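Local coordinates for thymidylate synthase ThyX (Streptomyces cacaoi subsp. asoensis, PDB 4P5B), which probably catalyses the reductive methylation of dUMP to dTMP, using methylenetetrahydrofolate as methyl donor, NADPH as reductant and FAD as flavin cofactor, at residues I78-H83 against Q206-M211; R82-H87 against M187-L192; L192-P197 against V212-E217. All coordinates share one frame; numbering follows the deposited sequence.

Contact 1: I78-H83 against Q206-M211. With BRU (5-bromo-2'-deoxyuridine-5'-monophosphate), chain F.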
# COMPACT_ATOMS: atom_id res chain seq x y z
N ILE B 78 4.11 -17.21 17.26
CA ILE B 78 4.19 -15.78 17.14
C ILE B 78 5.45 -15.35 16.41
O ILE B 78 5.38 -14.53 15.53
CB ILE B 78 4.09 -15.14 18.54
CG1 ILE B 78 2.68 -15.32 19.05
CG2 ILE B 78 4.57 -13.62 18.56
CD1 ILE B 78 2.47 -14.71 20.43
N PHE B 79 6.61 -15.92 16.71
CA PHE B 79 7.82 -15.51 15.97
C PHE B 79 7.72 -15.68 14.42
O PHE B 79 8.36 -14.98 13.66
CB PHE B 79 9.11 -16.17 16.53
CG PHE B 79 9.27 -17.63 16.15
CD1 PHE B 79 8.84 -18.64 17.00
CD2 PHE B 79 9.87 -17.99 14.94
CE1 PHE B 79 8.97 -19.96 16.62
CE2 PHE B 79 10.01 -19.34 14.56
CZ PHE B 79 9.55 -20.31 15.39
N THR B 80 6.95 -16.66 13.97
CA THR B 80 6.70 -16.92 12.56
C THR B 80 5.58 -16.03 12.07
O THR B 80 5.66 -15.52 10.94
CB THR B 80 6.27 -18.41 12.41
OG1 THR B 80 7.41 -19.18 12.75
CG2 THR B 80 5.92 -18.78 11.00
N VAL B 81 4.52 -15.84 12.89
CA VAL B 81 3.54 -14.81 12.53
C VAL B 81 4.23 -13.42 12.32
O VAL B 81 3.88 -12.64 11.42
CB VAL B 81 2.40 -14.73 13.62
CG1 VAL B 81 1.54 -13.58 13.32
CG2 VAL B 81 1.62 -16.04 13.76
N ARG B 82 5.19 -13.09 13.18
CA ARG B 82 5.93 -11.84 12.97
C ARG B 82 6.57 -11.77 11.55
O ARG B 82 6.52 -10.72 10.87
CB ARG B 82 6.98 -11.61 14.04
CG ARG B 82 6.35 -11.42 15.40
CD ARG B 82 6.86 -10.17 15.91
NE ARG B 82 8.26 -10.26 16.30
CZ ARG B 82 9.05 -9.19 16.37
NH1 ARG B 82 10.28 -9.36 16.80
NH2 ARG B 82 8.58 -7.96 16.04
N HIS B 83 7.06 -12.90 11.06
CA HIS B 83 7.63 -12.91 9.73
C HIS B 83 6.59 -12.69 8.62
O HIS B 83 6.81 -11.84 7.70
CB HIS B 83 8.37 -14.22 9.53
CG HIS B 83 9.60 -14.33 10.38
ND1 HIS B 83 10.21 -15.54 10.65
CD2 HIS B 83 10.31 -13.38 11.05
CE1 HIS B 83 11.28 -15.32 11.41
NE2 HIS B 83 11.34 -14.02 11.69
N GLN B 206 13.80 -18.11 7.92
CA GLN B 206 13.74 -19.16 8.92
C GLN B 206 12.82 -20.32 8.40
O GLN B 206 11.89 -20.09 7.60
CB GLN B 206 13.26 -18.54 10.23
CG GLN B 206 13.08 -19.50 11.35
CD GLN B 206 13.31 -18.88 12.70
OE1 GLN B 206 13.59 -17.65 12.84
NE2 GLN B 206 13.28 -19.73 13.71
N ARG B 207 13.09 -21.54 8.82
CA ARG B 207 12.45 -22.68 8.23
C ARG B 207 10.93 -22.68 8.52
O ARG B 207 10.08 -23.09 7.68
CB ARG B 207 13.11 -23.98 8.78
CG ARG B 207 12.43 -25.31 8.36
CD ARG B 207 12.65 -25.70 6.86
NE ARG B 207 11.71 -26.78 6.49
CZ ARG B 207 10.90 -26.79 5.42
NH1 ARG B 207 10.89 -25.80 4.51
NH2 ARG B 207 10.10 -27.86 5.22
N GLU B 208 10.57 -22.22 9.71
CA GLU B 208 9.18 -22.18 10.11
C GLU B 208 8.31 -21.30 9.21
O GLU B 208 7.21 -21.74 8.85
CB GLU B 208 9.06 -21.79 11.59
CG GLU B 208 9.48 -22.90 12.51
CD GLU B 208 11.03 -22.97 12.73
OE1 GLU B 208 11.51 -23.98 13.28
OE2 GLU B 208 11.78 -22.03 12.36
N ILE B 209 8.75 -20.10 8.81
CA ILE B 209 7.93 -19.36 7.83
C ILE B 209 7.96 -20.01 6.44
O ILE B 209 6.99 -19.88 5.67
CB ILE B 209 8.27 -17.82 7.72
CG1 ILE B 209 7.26 -17.05 6.84
CG2 ILE B 209 9.70 -17.58 7.22
CD1 ILE B 209 5.81 -16.98 7.50
N GLU B 210 9.08 -20.68 6.11
CA GLU B 210 9.18 -21.41 4.86
C GLU B 210 8.15 -22.56 4.81
O GLU B 210 7.55 -22.83 3.76
CB GLU B 210 10.61 -21.89 4.59
CG GLU B 210 10.72 -22.69 3.27
CD GLU B 210 12.16 -23.18 2.96
OE1 GLU B 210 12.66 -22.84 1.87
OE2 GLU B 210 12.80 -23.92 3.78
N MET B 211 7.94 -23.22 5.94
CA MET B 211 6.87 -24.21 6.09
C MET B 211 5.49 -23.62 5.72
O MET B 211 4.70 -24.25 5.02
CB MET B 211 6.86 -24.83 7.53
CG MET B 211 7.98 -25.85 7.77
SD MET B 211 8.09 -26.08 9.56
CE MET B 211 9.79 -26.50 9.86
N1 BRU F . 12.40 -10.27 10.04
C2 BRU F . 11.74 -11.15 9.25
N3 BRU F . 12.35 -12.26 8.70
C4 BRU F . 13.67 -12.49 8.91
C5 BRU F . 14.36 -11.57 9.73
C6 BRU F . 13.75 -10.46 10.30
O2 BRU F . 10.59 -10.92 8.99
O4 BRU F . 14.17 -13.48 8.37
BR BRU F . 16.22 -11.82 9.93
C1' BRU F . 11.60 -9.16 10.58
C2' BRU F . 10.50 -9.69 11.50
C3' BRU F . 10.62 -8.82 12.74
C4' BRU F . 12.11 -8.44 12.76
O3' BRU F . 9.82 -7.60 12.70
O4' BRU F . 12.54 -8.44 11.43
C5' BRU F . 13.04 -9.31 13.58
O5' BRU F . 12.79 -10.67 13.44
P BRU F . 13.69 -12.00 14.06
OP1 BRU F . 15.03 -11.78 13.32
OP2 BRU F . 13.63 -11.49 15.44
OP3 BRU F . 12.80 -13.05 13.54
O HOH W 1 9.74 -18.29 10.95
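Thr80 and Ile209 mark the crossing of helices 78-83 and 207-211, whose axes approach to 9.1 Å at -69° and whose CA atoms at these two residues are 5.5 Å apart. Branched residues suit the crossing point: CG2 of Thr80, anti to its own backbone N, lies 3.9 Å from CD1 of Ile209. OG1, the other branch, lies beside the backbone N and comes within 3.3 Å of Glu208 CB. One water joins the helices, hydrogen-bonded to Thr80 OG1 and His83 ND1 and, weakly, to the N-H of Ile209, a first-turn amide just past the N-cap residue Gln206. Phe79 meets two side chains at once. The CG of Glu208 sits at its ring edge, near CZ, while Gln206 NE2 is 3.4 Å from CE2. Gln206 is also steadied by its own helix, since NE2 donates to Glu208 OE2, and by Arg166 and Glu163 of the second subunit; Arg113 holds the Glu208 carboxylate. On the His83 ring, Gln206 OE1 stands at the edge, 3.6 Å from CE1, and the base of BRU lies over one face. The imidazole NE2 donates to phosphate oxygen OP3 at 162°, over an unusually short 2.5 Å. A histidine fits here because its two nitrogens face different ways. Direct contacts between the helices are van der Waals in kind, some setting a polar atom against carbon; the water supplies the polar link, and water and phosphate together hold the imidazole at both nitrogens, limiting its rotation.

Contact 2: R82-H87 against M187-L192. With FAD (flavin-adenine dinucleotide), chain I.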
# COMPACT_ATOMS: atom_id res chain seq x y z
N ARG B 82 5.19 -13.09 13.18
CA ARG B 82 5.93 -11.84 12.97
C ARG B 82 6.57 -11.77 11.55
O ARG B 82 6.52 -10.72 10.87
CB ARG B 82 6.98 -11.61 14.04
CG ARG B 82 6.35 -11.42 15.40
CD ARG B 82 6.86 -10.17 15.91
NE ARG B 82 8.26 -10.26 16.30
CZ ARG B 82 9.05 -9.19 16.37
NH1 ARG B 82 10.28 -9.36 16.80
NH2 ARG B 82 8.58 -7.96 16.04
N HIS B 83 7.06 -12.90 11.06
CA HIS B 83 7.63 -12.91 9.73
C HIS B 83 6.59 -12.69 8.62
O HIS B 83 6.81 -11.84 7.70
CB HIS B 83 8.37 -14.22 9.53
CG HIS B 83 9.60 -14.33 10.38
ND1 HIS B 83 10.21 -15.54 10.65
CD2 HIS B 83 10.31 -13.38 11.05
CE1 HIS B 83 11.28 -15.32 11.41
NE2 HIS B 83 11.34 -14.02 11.69
N LEU B 84 5.46 -13.42 8.73
CA LEU B 84 4.37 -13.28 7.76
C LEU B 84 3.82 -11.86 7.74
O LEU B 84 3.54 -11.31 6.66
CB LEU B 84 3.23 -14.22 8.08
CG LEU B 84 1.95 -14.13 7.27
CD1 LEU B 84 2.27 -14.52 5.85
CD2 LEU B 84 0.87 -15.06 7.83
N MET B 85 3.72 -11.25 8.91
CA MET B 85 3.05 -9.98 9.01
C MET B 85 3.84 -8.79 8.52
O MET B 85 3.27 -7.72 8.41
CB MET B 85 2.43 -9.77 10.41
CG MET B 85 1.22 -10.76 10.67
SD MET B 85 0.03 -10.06 11.86
CE MET B 85 -1.01 -11.43 12.04
N ARG B 86 5.13 -8.99 8.21
CA ARG B 86 5.95 -7.95 7.60
C ARG B 86 5.49 -7.68 6.20
O ARG B 86 5.92 -6.72 5.66
CB ARG B 86 7.46 -8.31 7.60
CG ARG B 86 8.05 -8.40 9.02
CD ARG B 86 7.78 -7.07 9.77
NE ARG B 86 8.47 -5.99 9.04
CZ ARG B 86 9.74 -5.62 9.28
NH1 ARG B 86 10.26 -4.65 8.54
NH2 ARG B 86 10.46 -6.18 10.27
N HIS B 87 4.62 -8.51 5.61
CA HIS B 87 4.28 -8.35 4.18
C HIS B 87 3.05 -7.46 4.09
O HIS B 87 1.89 -7.90 4.28
CB HIS B 87 4.07 -9.72 3.52
CG HIS B 87 5.32 -10.54 3.54
ND1 HIS B 87 6.24 -10.50 2.51
CD2 HIS B 87 5.86 -11.33 4.49
CE1 HIS B 87 7.29 -11.22 2.84
NE2 HIS B 87 7.08 -11.74 4.03
N MET B 187 3.35 -14.13 -4.77
CA MET B 187 4.60 -14.46 -5.47
C MET B 187 5.77 -13.67 -4.88
O MET B 187 6.87 -14.20 -4.73
CB MET B 187 4.46 -14.17 -7.00
CG MET B 187 3.78 -15.31 -7.77
SD MET B 187 3.67 -14.90 -9.52
CE MET B 187 2.24 -13.77 -9.66
N HIS B 188 5.55 -12.41 -4.55
CA HIS B 188 6.55 -11.63 -3.84
C HIS B 188 6.95 -12.33 -2.47
O HIS B 188 8.10 -12.56 -2.15
CB HIS B 188 6.10 -10.18 -3.72
CG HIS B 188 7.03 -9.34 -2.91
ND1 HIS B 188 8.22 -8.85 -3.40
CD2 HIS B 188 6.98 -8.94 -1.62
CE1 HIS B 188 8.87 -8.21 -2.46
NE2 HIS B 188 8.13 -8.24 -1.36
N PHE B 189 5.95 -12.70 -1.70
CA PHE B 189 6.13 -13.41 -0.48
C PHE B 189 6.93 -14.70 -0.69
O PHE B 189 7.87 -14.96 0.06
CB PHE B 189 4.77 -13.70 0.09
CG PHE B 189 4.79 -14.57 1.31
CD1 PHE B 189 4.50 -15.91 1.21
CD2 PHE B 189 5.09 -14.02 2.57
CE1 PHE B 189 4.47 -16.69 2.31
CE2 PHE B 189 5.12 -14.84 3.70
CZ PHE B 189 4.78 -16.16 3.55
N LEU B 190 6.58 -15.52 -1.68
CA LEU B 190 7.30 -16.81 -1.95
C LEU B 190 8.73 -16.56 -2.34
O LEU B 190 9.60 -17.29 -1.92
CB LEU B 190 6.66 -17.60 -3.11
CG LEU B 190 5.23 -18.00 -2.71
CD1 LEU B 190 4.54 -18.55 -3.95
CD2 LEU B 190 5.26 -19.02 -1.53
N SER B 191 8.98 -15.50 -3.10
CA SER B 191 10.34 -15.16 -3.45
C SER B 191 11.27 -14.93 -2.25
O SER B 191 12.45 -15.32 -2.32
CB SER B 191 10.45 -14.04 -4.52
OG SER B 191 10.11 -12.81 -3.97
N LEU B 192 10.73 -14.35 -1.16
CA LEU B 192 11.50 -14.04 0.03
C LEU B 192 11.38 -15.15 1.06
O LEU B 192 12.27 -15.31 1.90
CB LEU B 192 11.01 -12.71 0.67
CG LEU B 192 11.24 -11.40 -0.11
CD1 LEU B 192 10.40 -10.28 0.42
CD2 LEU B 192 12.67 -10.98 -0.01
PA FAD I . 5.88 -5.93 1.79
O1A FAD I . 4.57 -6.32 1.18
O2A FAD I . 5.99 -4.75 2.87
O5B FAD I . 5.99 -4.83 0.45
C5B FAD I . 6.00 -5.52 -0.90
C4B FAD I . 6.61 -4.77 -2.08
O4B FAD I . 5.73 -3.65 -2.07
C3B FAD I . 8.02 -4.20 -1.87
O3B FAD I . 9.04 -5.07 -2.41
C2B FAD I . 7.95 -2.84 -2.59
O2B FAD I . 8.17 -2.90 -4.02
C1B FAD I . 6.48 -2.45 -2.34
N9A FAD I . 6.16 -1.51 -1.22
C8A FAD I . 5.20 -1.67 -0.26
N7A FAD I . 5.22 -0.58 0.52
C5A FAD I . 6.18 0.26 0.08
C6A FAD I . 6.65 1.52 0.48
N6A FAD I . 6.13 2.14 1.56
N1A FAD I . 7.64 2.08 -0.25
C2A FAD I . 8.18 1.48 -1.31
N3A FAD I . 7.79 0.30 -1.74
C4A FAD I . 6.79 -0.32 -1.05
N1 FAD I . 13.22 -6.97 8.54
C2 FAD I . 13.87 -6.21 9.57
O2 FAD I . 13.27 -5.31 10.16
N3 FAD I . 15.20 -6.53 9.91
C4 FAD I . 15.85 -7.61 9.22
O4 FAD I . 17.02 -7.93 9.47
C4X FAD I . 15.19 -8.32 8.20
N5 FAD I . 15.86 -9.34 7.55
C5X FAD I . 15.18 -10.20 6.68
C6 FAD I . 15.88 -11.34 6.24
C7 FAD I . 15.27 -12.24 5.38
C7M FAD I . 16.14 -13.46 4.96
C8 FAD I . 13.93 -11.98 4.91
C8M FAD I . 13.26 -13.00 3.95
C9 FAD I . 13.21 -10.84 5.36
C9A FAD I . 13.85 -9.93 6.27
N10 FAD I . 13.23 -8.76 6.85
C10 FAD I . 13.88 -8.03 7.87
C1' FAD I . 11.87 -8.30 6.50
C2' FAD I . 12.02 -7.27 5.38
O2' FAD I . 12.70 -6.11 5.85
C3' FAD I . 10.69 -6.96 4.70
O3' FAD I . 9.90 -5.95 5.35
C4' FAD I . 9.88 -8.27 4.48
O4' FAD I . 10.80 -9.22 3.85
C5' FAD I . 8.73 -7.98 3.53
O5' FAD I . 9.35 -7.45 2.36
P FAD I . 8.84 -6.20 1.60
O1P FAD I . 9.01 -4.95 2.38
O2P FAD I . 9.70 -6.25 0.25
O3P FAD I . 7.35 -6.54 1.11
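Leu84 reaches Phe189 with a single methyl, CD1, which lies 3.6 Å from CE2 of the ring. With CG anti to the backbone N (chi1 174°), the branched end is carried to the aromatic ring, and Ile209 and Phe92 continue this apolar patch. Arg86 turns instead to the flavin: its chain folds back at chi2 and chi3, and NH2 donates to FAD O2 in the guanidinium plane, 2.9 Å away at 163°. The same NH2 also bonds the 3'-oxygen of the bound nucleotide and so links the two ligands. Segment 82-87 thus helps build the FAD site of the ThyX fold, which three monomers form together; Arg184, Ser63, Ser33 and Asn182 of the third subunit bind the same molecule. His87 is clasped between protein and cofactor. Phe189 points its edge at one face in a T-shaped stack, planes 80° apart, with CD2 over the ring centre and 3.4 Å from NE2. FAD C5' lies over the opposite face, toward its rim, and Leu192 CD1 sits at the ring edge, 4.1 Å from CE1. A flat imidazole fits such a slot and still keeps a polar edge, where NE2 is hydrogen-bonded to Arg193. Close by, the one N-H of His188 NE2 is shared between two pyrophosphate oxygens, FAD O2P at 3.0 Å and the bridging FAD O3P at 3.1 Å, both bonds bent.

Contact 3: L192-P197 against V212-E217. With FAD (flavin-adenine dinucleotide), chain I.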
# COMPACT_ATOMS: atom_id res chain seq x y z
N LEU B 192 10.73 -14.35 -1.16
CA LEU B 192 11.50 -14.04 0.03
C LEU B 192 11.38 -15.15 1.06
O LEU B 192 12.27 -15.31 1.90
CB LEU B 192 11.01 -12.71 0.67
CG LEU B 192 11.24 -11.40 -0.11
CD1 LEU B 192 10.40 -10.28 0.42
CD2 LEU B 192 12.67 -10.98 -0.01
N ARG B 193 10.27 -15.90 1.07
CA ARG B 193 10.05 -16.79 2.18
C ARG B 193 10.26 -18.24 1.83
O ARG B 193 9.93 -19.13 2.64
CB ARG B 193 8.64 -16.57 2.88
CG ARG B 193 8.41 -15.13 3.40
CD ARG B 193 9.58 -14.67 4.33
NE ARG B 193 9.23 -13.44 5.04
CZ ARG B 193 9.90 -12.89 6.05
NH1 ARG B 193 11.01 -13.48 6.53
NH2 ARG B 193 9.39 -11.76 6.59
N THR B 194 10.78 -18.50 0.63
CA THR B 194 11.27 -19.88 0.34
C THR B 194 12.76 -19.80 0.04
O THR B 194 13.22 -18.83 -0.60
CB THR B 194 10.55 -20.58 -0.84
OG1 THR B 194 10.61 -19.74 -2.00
CG2 THR B 194 9.05 -20.93 -0.52
N HIS B 195 13.49 -20.83 0.46
CA HIS B 195 14.90 -20.99 0.12
C HIS B 195 15.02 -21.86 -1.14
O HIS B 195 14.68 -23.04 -1.10
CB HIS B 195 15.71 -21.60 1.29
CG HIS B 195 17.17 -21.63 1.01
ND1 HIS B 195 17.83 -22.75 0.53
CD2 HIS B 195 18.09 -20.63 1.04
CE1 HIS B 195 19.09 -22.46 0.30
NE2 HIS B 195 19.27 -21.18 0.58
N ARG B 196 15.42 -21.25 -2.26
CA ARG B 196 15.46 -21.94 -3.54
C ARG B 196 16.74 -21.52 -4.25
O ARG B 196 16.77 -20.45 -4.89
CB ARG B 196 14.28 -21.61 -4.45
CG ARG B 196 12.93 -21.89 -3.86
CD ARG B 196 12.55 -23.36 -3.91
NE ARG B 196 12.13 -23.70 -5.25
CZ ARG B 196 10.92 -24.15 -5.61
NH1 ARG B 196 9.94 -24.35 -4.72
NH2 ARG B 196 10.70 -24.42 -6.91
N PRO B 197 17.79 -22.35 -4.12
CA PRO B 197 19.13 -22.06 -4.68
C PRO B 197 19.07 -21.94 -6.21
O PRO B 197 19.91 -21.28 -6.77
CB PRO B 197 19.98 -23.28 -4.24
CG PRO B 197 19.07 -24.09 -3.21
CD PRO B 197 17.66 -23.76 -3.68
N VAL B 212 5.19 -22.42 6.23
CA VAL B 212 3.98 -21.70 5.86
C VAL B 212 3.95 -21.46 4.31
O VAL B 212 2.95 -21.73 3.62
CB VAL B 212 3.90 -20.30 6.55
CG1 VAL B 212 2.64 -19.58 6.01
CG2 VAL B 212 3.87 -20.46 8.07
N ALA B 213 5.07 -20.95 3.80
CA ALA B 213 5.11 -20.50 2.43
C ALA B 213 4.89 -21.66 1.48
O ALA B 213 4.16 -21.50 0.49
CB ALA B 213 6.40 -19.80 2.14
N GLU B 214 5.45 -22.81 1.78
CA GLU B 214 5.29 -24.02 0.90
C GLU B 214 3.85 -24.53 0.84
O GLU B 214 3.38 -24.84 -0.22
CB GLU B 214 6.20 -25.19 1.33
CG GLU B 214 7.71 -24.82 1.28
CD GLU B 214 8.64 -25.91 1.92
OE1 GLU B 214 8.14 -26.76 2.71
OE2 GLU B 214 9.85 -25.94 1.61
N GLN B 215 3.15 -24.55 1.98
CA GLN B 215 1.76 -24.96 2.01
C GLN B 215 0.90 -24.03 1.22
O GLN B 215 -0.02 -24.47 0.48
CB GLN B 215 1.26 -25.11 3.44
CG GLN B 215 1.80 -26.41 4.14
CD GLN B 215 1.43 -26.41 5.59
OE1 GLN B 215 0.27 -26.59 5.92
NE2 GLN B 215 2.38 -26.08 6.45
N MET B 216 1.18 -22.74 1.35
CA MET B 216 0.47 -21.76 0.56
C MET B 216 0.72 -21.95 -0.93
O MET B 216 -0.21 -21.91 -1.71
CB MET B 216 0.87 -20.33 0.94
CG MET B 216 0.37 -19.93 2.31
SD MET B 216 1.02 -18.33 2.77
CE MET B 216 0.02 -17.87 4.20
N GLU B 217 1.98 -22.14 -1.29
CA GLU B 217 2.35 -22.40 -2.67
C GLU B 217 1.67 -23.66 -3.24
O GLU B 217 1.30 -23.67 -4.38
CB GLU B 217 3.88 -22.56 -2.78
CG GLU B 217 4.35 -22.66 -4.22
CD GLU B 217 5.84 -22.52 -4.38
OE1 GLU B 217 6.56 -22.28 -3.37
OE2 GLU B 217 6.33 -22.64 -5.52
PA FAD I . 5.88 -5.93 1.79
O1A FAD I . 4.57 -6.32 1.18
O2A FAD I . 5.99 -4.75 2.87
O5B FAD I . 5.99 -4.83 0.45
C5B FAD I . 6.00 -5.52 -0.90
C4B FAD I . 6.61 -4.77 -2.08
O4B FAD I . 5.73 -3.65 -2.07
C3B FAD I . 8.02 -4.20 -1.87
O3B FAD I . 9.04 -5.07 -2.41
C2B FAD I . 7.95 -2.84 -2.59
O2B FAD I . 8.17 -2.90 -4.02
C1B FAD I . 6.48 -2.45 -2.34
N9A FAD I . 6.16 -1.51 -1.22
C8A FAD I . 5.20 -1.67 -0.26
N7A FAD I . 5.22 -0.58 0.52
C5A FAD I . 6.18 0.26 0.08
C6A FAD I . 6.65 1.52 0.48
N6A FAD I . 6.13 2.14 1.56
N1A FAD I . 7.64 2.08 -0.25
C2A FAD I . 8.18 1.48 -1.31
N3A FAD I . 7.79 0.30 -1.74
C4A FAD I . 6.79 -0.32 -1.05
N1 FAD I . 13.22 -6.97 8.54
C2 FAD I . 13.87 -6.21 9.57
O2 FAD I . 13.27 -5.31 10.16
N3 FAD I . 15.20 -6.53 9.91
C4 FAD I . 15.85 -7.61 9.22
O4 FAD I . 17.02 -7.93 9.47
C4X FAD I . 15.19 -8.32 8.20
N5 FAD I . 15.86 -9.34 7.55
C5X FAD I . 15.18 -10.20 6.68
C6 FAD I . 15.88 -11.34 6.24
C7 FAD I . 15.27 -12.24 5.38
C7M FAD I . 16.14 -13.46 4.96
C8 FAD I . 13.93 -11.98 4.91
C8M FAD I . 13.26 -13.00 3.95
C9 FAD I . 13.21 -10.84 5.36
C9A FAD I . 13.85 -9.93 6.27
N10 FAD I . 13.23 -8.76 6.85
C10 FAD I . 13.88 -8.03 7.87
C1' FAD I . 11.87 -8.30 6.50
C2' FAD I . 12.02 -7.27 5.38
O2' FAD I . 12.70 -6.11 5.85
C3' FAD I . 10.69 -6.96 4.70
O3' FAD I . 9.90 -5.95 5.35
C4' FAD I . 9.88 -8.27 4.48
O4' FAD I . 10.80 -9.22 3.85
C5' FAD I . 8.73 -7.98 3.53
O5' FAD I . 9.35 -7.45 2.36
P FAD I . 8.84 -6.20 1.60
O1P FAD I . 9.01 -4.95 2.38
O2P FAD I . 9.70 -6.25 0.25
O3P FAD I . 7.35 -6.54 1.11
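Thr194 is turned by chi1 of 54°, which sets OG1 between backbone N and carbonyl carbon and places CG2 3.9 Å from Ala213 CB. Arg193 bends at chi2 (-53°), so that only its first carbon faces the helix, CB lying 4.0 Å from Ala213 CB, while the guanidinium leads away to the ligands. A small alanine suits this spot because the backbone itself comes close: the carbonyl O of Arg193 is 3.6 Å from Ala213 CB. The Thr194 hydroxyl is satisfied by Leu190 O and Arg236. Glu217, extended with CG anti to its N, brings OE1 to 4.0 Å from Thr194 CG2. Its carboxylate is salt-bridged to Arg236, whereas Arg196 NH1 stays 4.1 Å from OE2, an attraction of charges alone because the oxygen lies well out of the guanidinium plane. On the ligand side, FAD C9 lies over one face of the Arg193 guanidinium, and NH1 is 3.5 Å from the methyl C8M. Arg193 NH2 is hydrogen-bonded to O2 of the bound bromo-dUMP, a position consistent with its predicted part in activating dUMP at the ThyX active site, where it touches both flavin and nucleotide.

In the fold
Three helices and the residues that adjoin them make the contacts, and every centre lies about 7 Å from the centre of the chain. Helix 78-85, which follows directly on strand 70-77 of the antiparallel sheet, serves contacts 1 and 2; helix 183-193 serves contacts 2 and 3; helix 207-223 serves contacts 1 and 3. The centres are about 9 to 11 Å apart. Along the chain, contacts 1 and 2 overlap at Arg82 and His83, contacts 2 and 3 share Leu192, and the segments of contacts 1 and 3 interleave. The three helices thus pack pairwise into one cluster, bringing residues far apart in sequence to the nucleotide and the flavin, while contacts 1 and 2 also touch the second subunit of the tetramer.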